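Local coordinates for serine acetyltransferase (Bacteroides vulgatus ATCC 8482, PDB 3F1X), which probably transfers an acetyl group to serine, as serine acetyltransferases do on the way to cysteine, and belongs to the left-handed beta-helix acyltransferases, at residues L130-E135 with I199-T204; I160-I165 with R179-M184; I213-I218 with P249-L254; T265-V270 with N281-E286. All coordinates share one frame; numbering follows the deposited sequence.

Interaction 1: residues L130-E135 with I199-T204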
loop_
_atom_site.group_PDB
_atom_site.type_symbol
_atom_site.label_atom_id
_atom_site.label_comp_id
_atom_site.label_asym_id
_atom_site.label_seq_id
_atom_site.Cartn_x
_atom_site.Cartn_y
_atom_site.Cartn_z
ATOM N N LEU A 130 10.751 1.923 31.808
ATOM C CA LEU A 130 10.567 3.015 30.873
ATOM C C LEU A 130 9.774 4.135 31.521
ATOM O O LEU A 130 10.003 5.294 31.226
ATOM C CB LEU A 130 9.878 2.518 29.601
ATOM C CG LEU A 130 10.783 1.579 28.794
ATOM C CD1 LEU A 130 10.007 0.935 27.661
ATOM C CD2 LEU A 130 11.959 2.370 28.266
ATOM N N ALA A 131 8.848 3.786 32.413
ATOM C CA ALA A 131 8.056 4.797 33.104
ATOM C C ALA A 131 8.978 5.765 33.856
ATOM O O ALA A 131 8.726 6.970 33.889
ATOM C CB ALA A 131 7.064 4.134 34.078
ATOM N N THR A 132 10.052 5.245 34.449
ATOM C CA THR A 132 10.977 6.109 35.180
ATOM C C THR A 132 11.767 6.980 34.214
ATOM O O THR A 132 12.138 8.113 34.546
ATOM C CB THR A 132 11.958 5.296 36.066
ATOM O OG1 THR A 132 12.890 4.585 35.244
ATOM C CG2 THR A 132 11.178 4.315 36.937
ATOM N N ASP A 133 12.032 6.456 33.018
ATOM C CA ASP A 133 12.771 7.222 32.007
ATOM C C ASP A 133 11.912 8.397 31.536
ATOM O O ASP A 133 12.418 9.499 31.335
ATOM C CB ASP A 133 13.128 6.354 30.796
ATOM C CG ASP A 133 13.979 5.157 31.161
ATOM O OD1 ASP A 133 14.850 5.282 32.049
ATOM O OD2 ASP A 133 13.789 4.089 30.547
ATOM N N VAL A 134 10.618 8.155 31.350
ATOM C CA VAL A 134 9.714 9.218 30.925
ATOM C C VAL A 134 9.624 10.289 32.012
ATOM O O VAL A 134 9.593 11.485 31.713
ATOM C CB VAL A 134 8.296 8.688 30.647
ATOM C CG1 VAL A 134 7.356 9.853 30.402
ATOM C CG2 VAL A 134 8.306 7.764 29.435
ATOM N N GLU A 135 9.576 9.858 33.272
ATOM C CA GLU A 135 9.501 10.793 34.390
ATOM C C GLU A 135 10.748 11.663 34.451
ATOM O O GLU A 135 10.658 12.867 34.680
ATOM C CB GLU A 135 9.356 10.033 35.707
ATOM C CG GLU A 135 7.994 9.409 35.918
ATOM C CD GLU A 135 7.997 8.395 37.046
ATOM O OE1 GLU A 135 8.473 8.737 38.150
ATOM O OE2 GLU A 135 7.526 7.258 36.823
ATOM N N ILE A 199 22.245 0.062 31.541
ATOM C CA ILE A 199 21.744 1.376 31.893
ATOM C C ILE A 199 20.696 1.381 32.991
ATOM O O ILE A 199 19.680 0.682 32.909
ATOM C CB ILE A 199 21.167 2.075 30.647
ATOM C CG1 ILE A 199 22.240 2.149 29.554
ATOM C CG2 ILE A 199 20.678 3.466 31.009
ATOM C CD1 ILE A 199 21.763 2.825 28.277
ATOM N N GLY A 200 20.944 2.206 34.004
ATOM C CA GLY A 200 20.043 2.303 35.138
ATOM C C GLY A 200 18.717 3.004 34.910
ATOM O O GLY A 200 18.405 3.456 33.804
ATOM N N HIS A 201 17.932 3.101 35.978
ATOM C CA HIS A 201 16.621 3.731 35.915
ATOM C C HIS A 201 16.716 5.245 35.760
ATOM O O HIS A 201 17.795 5.828 35.868
ATOM C CB HIS A 201 15.816 3.389 37.176
ATOM C CG HIS A 201 15.375 1.959 37.241
ATOM N ND1 HIS A 201 16.125 0.925 36.724
ATOM C CD2 HIS A 201 14.273 1.389 37.786
ATOM C CE1 HIS A 201 15.504 -0.221 36.944
ATOM N NE2 HIS A 201 14.379 0.034 37.587
ATOM N N HIS A 202 15.575 5.869 35.498
ATOM C CA HIS A 202 15.507 7.315 35.334
ATOM C C HIS A 202 16.620 7.826 34.426
ATOM O O HIS A 202 17.323 8.775 34.756
ATOM C CB HIS A 202 15.590 7.995 36.701
ATOM C CG HIS A 202 14.476 7.619 37.626
ATOM N ND1 HIS A 202 14.456 6.435 38.331
ATOM C CD2 HIS A 202 13.316 8.251 37.923
ATOM C CE1 HIS A 202 13.332 6.352 39.020
ATOM N NE2 HIS A 202 12.621 7.441 38.790
ATOM N N PHE A 203 16.784 7.181 33.282
ATOM C CA PHE A 203 17.806 7.587 32.334
ATOM C C PHE A 203 17.177 8.559 31.344
ATOM O O PHE A 203 16.039 8.379 30.933
ATOM C CB PHE A 203 18.342 6.363 31.588
ATOM C CG PHE A 203 19.381 6.693 30.554
ATOM C CD1 PHE A 203 20.590 7.289 30.924
ATOM C CD2 PHE A 203 19.159 6.401 29.208
ATOM C CE1 PHE A 203 21.570 7.589 29.967
ATOM C CE2 PHE A 203 20.136 6.698 28.241
ATOM C CZ PHE A 203 21.343 7.292 28.624
ATOM N N THR A 204 17.906 9.596 30.966
ATOM C CA THR A 204 17.359 10.541 30.014
ATOM C C THR A 204 18.431 11.048 29.062
ATOM O O THR A 204 19.599 11.175 29.427
ATOM C CB THR A 204 16.686 11.732 30.736
ATOM O OG1 THR A 204 15.938 12.505 29.791
ATOM C CG2 THR A 204 17.719 12.609 31.386
HETATM O O HOH W 1 13.974 9.365 28.976
#

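Interaction 2: residues I160-I165 with R179-M184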
loop_
_atom_site.group_PDB
_atom_site.type_symbol
_atom_site.label_atom_id
_atom_site.label_comp_id
_atom_site.label_asym_id
_atom_site.label_seq_id
_atom_site.Cartn_x
_atom_site.Cartn_y
_atom_site.Cartn_z
ATOM N N ILE A 160 15.610 4.895 23.757
ATOM C CA ILE A 160 15.753 4.197 25.032
ATOM C C ILE A 160 14.831 2.974 25.077
ATOM O O ILE A 160 15.206 1.921 25.596
ATOM C CB ILE A 160 15.454 5.152 26.216
ATOM C CG1 ILE A 160 16.512 6.253 26.256
ATOM C CG2 ILE A 160 15.460 4.392 27.548
ATOM C CD1 ILE A 160 16.181 7.389 27.191
ATOM N N SER A 161 13.631 3.109 24.526
ATOM C CA SER A 161 12.695 1.991 24.488
ATOM C C SER A 161 13.287 0.871 23.643
ATOM O O SER A 161 13.313 -0.283 24.071
ATOM C CB SER A 161 11.358 2.427 23.888
ATOM O OG SER A 161 10.715 3.364 24.722
ATOM N N ASN A 162 13.768 1.215 22.446
ATOM C CA ASN A 162 14.363 0.222 21.549
ATOM C C ASN A 162 15.538 -0.461 22.254
ATOM O O ASN A 162 15.705 -1.682 22.173
ATOM C CB ASN A 162 14.862 0.875 20.246
ATOM C CG ASN A 162 13.767 1.017 19.188
ATOM O OD1 ASN A 162 12.661 1.476 19.475
ATOM N ND2 ASN A 162 14.085 0.638 17.951
ATOM N N TYR A 163 16.358 0.337 22.932
ATOM C CA TYR A 163 17.503 -0.192 23.668
ATOM C C TYR A 163 17.082 -1.222 24.723
ATOM O O TYR A 163 17.583 -2.348 24.734
ATOM C CB TYR A 163 18.279 0.931 24.375
ATOM C CG TYR A 163 19.078 0.408 25.542
ATOM C CD1 TYR A 163 20.201 -0.386 25.341
ATOM C CD2 TYR A 163 18.639 0.600 26.850
ATOM C CE1 TYR A 163 20.866 -0.989 26.423
ATOM C CE2 TYR A 163 19.292 0.000 27.929
ATOM C CZ TYR A 163 20.397 -0.790 27.706
ATOM O OH TYR A 163 21.013 -1.393 28.778
ATOM N N ARG A 164 16.177 -0.839 25.622
ATOM C CA ARG A 164 15.747 -1.773 26.666
ATOM C C ARG A 164 15.109 -3.023 26.079
ATOM O O ARG A 164 15.234 -4.109 26.639
ATOM C CB ARG A 164 14.804 -1.084 27.658
ATOM C CG ARG A 164 15.493 0.035 28.448
ATOM C CD ARG A 164 14.760 0.338 29.749
ATOM N NE ARG A 164 15.241 1.556 30.406
ATOM C CZ ARG A 164 16.414 1.673 31.023
ATOM N NH1 ARG A 164 17.249 0.642 31.078
ATOM N NH2 ARG A 164 16.749 2.823 31.587
ATOM N N ILE A 165 14.443 -2.881 24.941
ATOM C CA ILE A 165 13.839 -4.034 24.292
ATOM C C ILE A 165 14.948 -4.951 23.767
ATOM O O ILE A 165 14.916 -6.176 23.965
ATOM C CB ILE A 165 12.936 -3.595 23.116
ATOM C CG1 ILE A 165 11.638 -2.997 23.656
ATOM C CG2 ILE A 165 12.648 -4.778 22.200
ATOM C CD1 ILE A 165 10.778 -2.338 22.613
ATOM N N ARG A 179 21.062 -5.993 17.934
ATOM C CA ARG A 179 21.814 -4.946 17.252
ATOM C C ARG A 179 20.960 -4.339 16.139
ATOM O O ARG A 179 21.003 -3.136 15.880
ATOM C CB ARG A 179 23.112 -5.524 16.680
ATOM C CG ARG A 179 24.079 -4.493 16.118
ATOM C CD ARG A 179 24.464 -3.447 17.156
ATOM N NE ARG A 179 25.362 -2.433 16.596
ATOM C CZ ARG A 179 26.667 -2.605 16.393
ATOM N NH1 ARG A 179 27.251 -3.754 16.707
ATOM N NH2 ARG A 179 27.389 -1.623 15.867
ATOM N N PHE A 180 20.182 -5.190 15.485
ATOM C CA PHE A 180 19.286 -4.762 14.425
ATOM C C PHE A 180 18.344 -3.720 14.991
ATOM O O PHE A 180 18.137 -2.657 14.404
ATOM C CB PHE A 180 18.463 -5.945 13.946
ATOM C CG PHE A 180 18.673 -6.281 12.517
ATOM C CD1 PHE A 180 17.981 -5.598 11.520
ATOM C CD2 PHE A 180 19.562 -7.291 12.156
ATOM C CE1 PHE A 180 18.167 -5.914 10.181
ATOM C CE2 PHE A 180 19.757 -7.616 10.815
ATOM C CZ PHE A 180 19.057 -6.924 9.823
ATOM N N ILE A 181 17.769 -4.036 16.143
ATOM C CA ILE A 181 16.835 -3.138 16.791
ATOM C C ILE A 181 17.449 -1.811 17.236
ATOM O O ILE A 181 16.819 -0.762 17.059
ATOM C CB ILE A 181 16.139 -3.860 17.977
ATOM C CG1 ILE A 181 15.203 -4.941 17.406
ATOM C CG2 ILE A 181 15.400 -2.850 18.869
ATOM C CD1 ILE A 181 14.414 -5.735 18.434
ATOM N N THR A 182 18.661 -1.823 17.796
ATOM C CA THR A 182 19.252 -0.551 18.215
ATOM C C THR A 182 19.684 0.297 17.027
ATOM O O THR A 182 19.570 1.522 17.069
ATOM C CB THR A 182 20.464 -0.727 19.186
ATOM O OG1 THR A 182 21.462 -1.576 18.598
ATOM C CG2 THR A 182 19.993 -1.303 20.520
ATOM N N GLU A 183 20.177 -0.337 15.968
ATOM C CA GLU A 183 20.583 0.421 14.789
ATOM C C GLU A 183 19.352 1.053 14.154
ATOM O O GLU A 183 19.448 2.080 13.481
ATOM C CB GLU A 183 21.302 -0.478 13.780
ATOM C CG GLU A 183 22.681 -0.915 14.253
ATOM C CD GLU A 183 23.642 0.254 14.408
ATOM O OE1 GLU A 183 24.729 0.061 14.988
ATOM O OE2 GLU A 183 23.317 1.366 13.943
HETATM N N MSE A 184 18.196 0.432 14.374
HETATM C CA MSE A 184 16.941 0.954 13.847
HETATM C C MSE A 184 16.648 2.293 14.522
HETATM O O MSE A 184 16.241 3.259 13.868
HETATM C CB MSE A 184 15.805 -0.034 14.126
HETATM C CG MSE A 184 15.038 -0.464 12.893
HETATM SE SE MSE A 184 13.636 -1.723 13.340
HETATM C CE MSE A 184 12.381 -0.478 14.135
#

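Interaction 3: residues I213-I218 with P249-L254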
loop_
_atom_site.group_PDB
_atom_site.type_symbol
_atom_site.label_atom_id
_atom_site.label_comp_id
_atom_site.label_asym_id
_atom_site.label_seq_id
_atom_site.Cartn_x
_atom_site.Cartn_y
_atom_site.Cartn_z
ATOM N N ILE A 213 26.785 5.174 22.814
ATOM C CA ILE A 213 27.007 4.463 24.073
ATOM C C ILE A 213 27.573 3.095 23.729
ATOM O O ILE A 213 26.871 2.249 23.181
ATOM C CB ILE A 213 25.685 4.310 24.882
ATOM C CG1 ILE A 213 25.124 5.697 25.217
ATOM C CG2 ILE A 213 25.940 3.530 26.178
ATOM C CD1 ILE A 213 23.807 5.672 25.993
ATOM N N GLY A 214 28.850 2.903 24.058
ATOM C CA GLY A 214 29.572 1.670 23.772
ATOM C C GLY A 214 29.110 0.371 24.409
ATOM O O GLY A 214 28.495 0.362 25.476
ATOM N N ALA A 215 29.460 -0.733 23.748
ATOM C CA ALA A 215 29.090 -2.083 24.163
ATOM C C ALA A 215 29.227 -2.454 25.639
ATOM O O ALA A 215 28.367 -3.148 26.178
ATOM C CB ALA A 215 29.846 -3.105 23.311
ATOM N N THR A 216 30.291 -2.025 26.302
ATOM C CA THR A 216 30.432 -2.394 27.709
ATOM C C THR A 216 30.261 -1.237 28.674
ATOM O O THR A 216 30.738 -1.285 29.802
ATOM C CB THR A 216 31.788 -3.086 27.972
ATOM O OG1 THR A 216 32.863 -2.189 27.666
ATOM C CG2 THR A 216 31.908 -4.342 27.117
ATOM N N SER A 217 29.559 -0.201 28.239
ATOM C CA SER A 217 29.323 0.946 29.100
ATOM C C SER A 217 28.389 0.579 30.255
ATOM O O SER A 217 27.509 -0.265 30.110
ATOM C CB SER A 217 28.693 2.089 28.306
ATOM O OG SER A 217 29.498 2.456 27.203
ATOM N N ILE A 218 28.593 1.220 31.400
ATOM C CA ILE A 218 27.745 0.999 32.562
ATOM C C ILE A 218 27.268 2.372 33.011
ATOM O O ILE A 218 28.070 3.229 33.380
ATOM C CB ILE A 218 28.506 0.311 33.729
ATOM C CG1 ILE A 218 29.009 -1.067 33.293
ATOM C CG2 ILE A 218 27.579 0.142 34.931
ATOM C CD1 ILE A 218 29.827 -1.793 34.365
ATOM N N PRO A 249 36.464 -5.474 29.839
ATOM C CA PRO A 249 35.824 -4.154 29.854
ATOM C C PRO A 249 36.755 -3.067 29.324
ATOM O O PRO A 249 37.964 -3.117 29.546
ATOM C CB PRO A 249 35.495 -3.950 31.330
ATOM C CG PRO A 249 35.258 -5.349 31.816
ATOM C CD PRO A 249 36.391 -6.106 31.167
ATOM N N ARG A 250 36.188 -2.088 28.627
ATOM C CA ARG A 250 36.976 -0.989 28.077
ATOM C C ARG A 250 36.136 0.248 27.796
ATOM O O ARG A 250 36.565 1.156 27.085
ATOM C CB ARG A 250 37.704 -1.439 26.809
ATOM C CG ARG A 250 36.887 -2.297 25.851
ATOM C CD ARG A 250 37.750 -2.689 24.657
ATOM N NE ARG A 250 37.147 -3.716 23.812
ATOM C CZ ARG A 250 36.891 -4.961 24.207
ATOM N NH1 ARG A 250 37.181 -5.342 25.446
ATOM N NH2 ARG A 250 36.358 -5.834 23.359
ATOM N N HIS A 251 34.935 0.275 28.361
ATOM C CA HIS A 251 34.026 1.404 28.198
ATOM C C HIS A 251 33.799 2.082 29.549
ATOM O O HIS A 251 33.918 1.452 30.605
ATOM C CB HIS A 251 32.705 0.936 27.584
ATOM C CG HIS A 251 32.801 0.649 26.115
ATOM N ND1 HIS A 251 32.957 1.645 25.174
ATOM C CD2 HIS A 251 32.814 -0.519 25.432
ATOM C CE1 HIS A 251 33.061 1.102 23.973
ATOM N NE2 HIS A 251 32.979 -0.210 24.102
ATOM N N PRO A 252 33.456 3.378 29.534
ATOM C CA PRO A 252 33.225 4.156 30.755
ATOM C C PRO A 252 32.139 3.680 31.700
ATOM O O PRO A 252 31.227 2.937 31.329
ATOM C CB PRO A 252 32.907 5.559 30.224
ATOM C CG PRO A 252 33.563 5.586 28.869
ATOM C CD PRO A 252 33.233 4.216 28.344
ATOM N N ILE A 253 32.261 4.144 32.935
ATOM C CA ILE A 253 31.308 3.858 33.980
ATOM C C ILE A 253 30.836 5.207 34.503
ATOM O O ILE A 253 31.646 6.022 34.946
ATOM C CB ILE A 253 31.944 3.107 35.159
ATOM C CG1 ILE A 253 32.510 1.764 34.698
ATOM C CG2 ILE A 253 30.910 2.921 36.255
ATOM C CD1 ILE A 253 33.175 0.982 35.812
ATOM N N LEU A 254 29.538 5.463 34.424
ATOM C CA LEU A 254 28.989 6.708 34.943
ATOM C C LEU A 254 28.154 6.343 36.152
ATOM O O LEU A 254 27.219 5.549 36.044
ATOM C CB LEU A 254 28.104 7.407 33.899
ATOM C CG LEU A 254 28.772 8.337 32.884
ATOM C CD1 LEU A 254 29.780 7.557 32.067
ATOM C CD2 LEU A 254 27.701 8.972 31.982
#

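Interaction 4: residues T265-V270 with N281-E286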
loop_
_atom_site.group_PDB
_atom_site.type_symbol
_atom_site.label_atom_id
_atom_site.label_comp_id
_atom_site.label_asym_id
_atom_site.label_seq_id
_atom_site.Cartn_x
_atom_site.Cartn_y
_atom_site.Cartn_z
ATOM N N THR A 265 33.363 13.715 24.913
ATOM C CA THR A 265 33.795 12.353 24.626
ATOM C C THR A 265 34.442 11.735 25.866
ATOM O O THR A 265 35.397 12.277 26.405
ATOM C CB THR A 265 34.836 12.312 23.476
ATOM O OG1 THR A 265 34.331 13.003 22.327
ATOM C CG2 THR A 265 35.152 10.863 23.099
ATOM N N ILE A 266 33.909 10.609 26.324
ATOM C CA ILE A 266 34.469 9.916 27.487
ATOM C C ILE A 266 34.945 8.553 26.999
ATOM O O ILE A 266 34.148 7.765 26.499
ATOM C CB ILE A 266 33.406 9.712 28.585
ATOM C CG1 ILE A 266 32.800 11.061 28.981
ATOM C CG2 ILE A 266 34.038 9.058 29.801
ATOM C CD1 ILE A 266 31.587 10.952 29.891
ATOM N N LEU A 267 36.233 8.257 27.132
ATOM C CA LEU A 267 36.695 6.965 26.648
ATOM C C LEU A 267 37.654 6.186 27.533
ATOM O O LEU A 267 38.436 6.760 28.294
ATOM C CB LEU A 267 37.326 7.108 25.263
ATOM C CG LEU A 267 38.660 7.846 25.166
ATOM C CD1 LEU A 267 39.325 7.494 23.849
ATOM C CD2 LEU A 267 38.439 9.345 25.290
ATOM N N GLY A 268 37.579 4.864 27.407
ATOM C CA GLY A 268 38.447 3.975 28.158
ATOM C C GLY A 268 37.940 3.568 29.525
ATOM O O GLY A 268 36.738 3.587 29.796
ATOM N N ARG A 269 38.880 3.183 30.382
ATOM C CA ARG A 269 38.581 2.770 31.745
ATOM C C ARG A 269 38.418 4.038 32.566
ATOM O O ARG A 269 39.259 4.373 33.397
ATOM C CB ARG A 269 39.732 1.941 32.317
ATOM C CG ARG A 269 39.487 1.428 33.730
ATOM C CD ARG A 269 40.791 1.048 34.408
ATOM N NE ARG A 269 41.663 2.205 34.570
ATOM C CZ ARG A 269 41.389 3.251 35.346
ATOM N NH1 ARG A 269 40.260 3.287 36.044
ATOM N NH2 ARG A 269 42.243 4.266 35.421
ATOM N N VAL A 270 37.333 4.755 32.320
ATOM C CA VAL A 270 37.084 5.987 33.034
ATOM C C VAL A 270 35.799 5.898 33.837
ATOM O O VAL A 270 34.795 5.368 33.360
ATOM C CB VAL A 270 36.993 7.172 32.050
ATOM C CG1 VAL A 270 36.522 8.422 32.769
ATOM C CG2 VAL A 270 38.351 7.410 31.407
ATOM N N ASN A 281 32.114 19.537 24.785
ATOM C CA ASN A 281 33.260 19.712 23.895
ATOM C C ASN A 281 34.620 19.315 24.447
ATOM O O ASN A 281 35.638 19.851 24.018
ATOM C CB ASN A 281 33.319 21.162 23.429
ATOM C CG ASN A 281 32.048 21.587 22.723
ATOM O OD1 ASN A 281 31.786 21.178 21.590
ATOM N ND2 ASN A 281 31.240 22.389 23.399
ATOM N N ILE A 282 34.652 18.384 25.392
ATOM C CA ILE A 282 35.930 17.960 25.944
ATOM C C ILE A 282 36.208 16.468 25.800
ATOM O O ILE A 282 35.305 15.630 25.861
ATOM C CB ILE A 282 36.068 18.354 27.432
ATOM C CG1 ILE A 282 34.914 17.790 28.245
ATOM C CG2 ILE A 282 36.122 19.865 27.569
ATOM C CD1 ILE A 282 35.091 17.999 29.738
ATOM N N TRP A 283 37.482 16.173 25.597
ATOM C CA TRP A 283 38.005 14.824 25.427
ATOM C C TRP A 283 38.415 14.373 26.823
ATOM O O TRP A 283 39.437 14.813 27.346
ATOM C CB TRP A 283 39.201 14.918 24.470
ATOM C CG TRP A 283 39.977 13.663 24.192
ATOM C CD1 TRP A 283 41.215 13.352 24.676
ATOM C CD2 TRP A 283 39.629 12.616 23.276
ATOM N NE1 TRP A 283 41.664 12.183 24.110
ATOM C CE2 TRP A 283 40.709 11.708 23.253
ATOM C CE3 TRP A 283 38.508 12.354 22.479
ATOM C CZ2 TRP A 283 40.706 10.565 22.450
ATOM C CZ3 TRP A 283 38.504 11.210 21.676
ATOM C CH2 TRP A 283 39.598 10.329 21.674
ATOM N N VAL A 284 37.595 13.518 27.432
ATOM C CA VAL A 284 37.843 13.031 28.789
ATOM C C VAL A 284 38.454 11.635 28.806
ATOM O O VAL A 284 37.821 10.667 28.385
ATOM C CB VAL A 284 36.538 13.004 29.603
ATOM C CG1 VAL A 284 36.827 12.650 31.054
ATOM C CG2 VAL A 284 35.851 14.347 29.504
ATOM N N THR A 285 39.682 11.535 29.305
ATOM C CA THR A 285 40.372 10.253 29.351
ATOM C C THR A 285 40.829 9.877 30.760
ATOM O O THR A 285 41.528 8.885 30.949
ATOM C CB THR A 285 41.600 10.258 28.410
ATOM O OG1 THR A 285 42.588 11.170 28.912
ATOM C CG2 THR A 285 41.190 10.693 27.003
ATOM N N GLU A 286 40.415 10.669 31.741
ATOM C CA GLU A 286 40.774 10.433 33.135
ATOM C C GLU A 286 39.521 10.332 33.999
ATOM O O GLU A 286 38.466 10.836 33.622
ATOM C CB GLU A 286 41.631 11.586 33.660
ATOM C CG GLU A 286 42.846 11.892 32.823
ATOM C CD GLU A 286 43.841 10.762 32.848
ATOM O OE1 GLU A 286 44.423 10.516 33.926
ATOM O OE2 GLU A 286 44.040 10.120 31.794
#

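Interaction 1: residues L130-E135 with I199-T204
Thr132 lays its CB over the face of the His202 imidazole, 3.4 Å above the ring centre. This CH-pi contact joins helix 123-139 of the helical domain to an early turn of the left-handed parallel beta-helix, where 199-204 links strands 198-199 and 204-206. The two side chains cross at about a right angle, and Thr132 CG2 also touches His202 CE1, at 3.6 Å. Thr132 OG1 stands between its own backbone N and carbonyl carbon (chi1 70°). There it accepts a nearly straight bond of 3.0 Å from His202 N, and it is also hydrogen-bonded to Ile129 O one helical turn back. An alanine in place of His202 would remove the imidazole and would probably leave Thr132 CB and CG2 without the flat surface they rest on. One residue on, Phe203 N donates to Asp133 OD1 at 3.0 Å. It meets that oxygen on the anti side, 19° out of the carboxylate plane. The other oxygen, OD2, forms a salt bridge with Arg164 of helix 155-171, so the buried carboxylate is held from both of its oxygens. A water closes the contact by donating to Asp133 O at 2.8 Å and to Phe203 O at 3.0 Å.

Interaction 2: residues I160-I165 with R179-M184
This is a buried antiparallel helix-helix contact near the centre of the chain, in the helical domain that precedes the left-handed beta-helix. Helices 155-171 and 177-189 form a helical hairpin. Across the two segments the axes come within 8.6 Å and run at 175° to each other. The main polar link is made by Asn162. Its ND2 donates to the backbone carbonyl Ile181 O at 3.2 Å, with an N-H...O angle of 170°. The acceptor lies almost in the amide plane, while the donor is tilted 35° from the carbonyl plane. Asn162 OD1 has a weak hydrogen bond to Arg50 of helix 39-53. A leucine in place of Asn162 would probably leave Ile181 O without this donor and Arg50 without this weak link. Beside the bond, Ile181 CG2 is anti to its backbone N and packs on Asn162 O at 3.5 Å and on Asn162 ND2 at 3.8 Å. Farther along, Ile165 CG2 meets Ile181 CD1 at 4.3 Å. The hydroxyl of Tyr163 is hydrogen-bonded to Ala197 O, while the Tyr163 backbone lies close to helix 177-189. There the methyl Thr182 CG2 sits 4.2 Å from Tyr163 CA.

Interaction 3: residues I213-I218 with P249-L254
Ile218 bonds to 249-254 through both its N-H and its carbonyl. Ile218 N donates to Pro252 O at 3.1 Å, and Ile218 O accepts from Leu254 N at 2.9 Å. Both bonds are nearly straight. They bracket a parallel bridge between Ile218 and Ile253. Ser217 CA adds a CA-H...O contact to Pro252 O. Just before the strand, the type I turn from Gly214 to Ser217 is closed by two bonds to Gly214 O. Ser217 N and Ser217 OG reach Gly214 O from the same face of its plane, with Ser217 OG at 2.9 Å. Ser217 OG lies anti to its carbonyl carbon, beside the backbone N (chi1 -57°), a placement that lets both groups share one acceptor. These are successive coils of the left-handed parallel beta-helix, in which the turn forms a corner and strand 218-219 pairs with strand 253-254. The His251 ring packs against the turn. Gly214 CA lies over one face of it, 3.7 Å from the ring centroid. Ala215 N lies over that same face, offset toward the rim. Ser217 OG approaches His251 CB at 3.6 Å. On the sheet face that carries Ile218 and Ile253, Ile218 CB comes to 4.4 Å from Ile253 CG2.

Interaction 4: residues T265-V270 with N281-E286
Strands 265-267 and 283-284 pair in parallel, with Thr265 bridged to Trp283 and Ile266 to Val284. Three backbone bonds join two successive coils of the left-handed parallel beta-helix. Thr265 N donates to Ile282 O, Val284 N to Thr265 O at 2.7 Å, and Leu267 N to Val284 O at 3.1 Å. Strand 283-284 is the outermost strand of this sheet within the chain, next to strand 265-267.

On one face of the sheet, Trp283 CG is anti to its backbone N (chi1 176°), and the indole beyond it packs against Thr265 and Leu267. Leu267 CD2 lies over the six-membered ring, 3.7 Å from its centroid and 6° off the ring normal. Leu267 CD1 touches Trp283 CH2 at 3.6 Å. Thr265 CG2 comes obliquely to Trp283 CZ3 at 3.7 Å. The hydroxyl of Thr265 is hydrogen-bonded to Asn281 of a second subunit, so this side of the sheet lies at the subunit interface. Trp283 itself packs on Gly280 of that subunit.

Ile266 and Val284 point to the other face, where Ile266 CG1 meets Val284 CB at 4.3 Å. Beyond the bridges, Leu267 and Thr285 lie side by side and point the same way, with Leu267 CD2 against Thr285 CG2. The chain then turns through Gly268 and Arg269, the latter the centre of an inverse gamma turn. This brings back Val270, whose two methyls rest on successive carbonyls: CG2 on Thr285 O at 3.5 Å and CG1 on Glu286 O at 3.2 Å.

Along the chain, interaction 2 falls between the two segments of interaction 1, and interactions 3 and 4 follow in turn. Interaction 2 lies within the helical domain. Interaction 1 ties that domain to the beta-helix. Arg164 of helix 155-171 also reaches Gly200 O and Ile199 O of 199-204, so one side chain links the two contacts. Their centres are about 15 Å apart. Interactions 3 and 4 occupy later coils, with centres about 11 Å apart, and are joined by a backbone hydrogen bond between Ile253 and Val270. Phe203 and Ile199 pack on Ile213, linking interactions 1 and 3. Interactions 2 and 4 also touch a second subunit, so both domains contribute to the assembly.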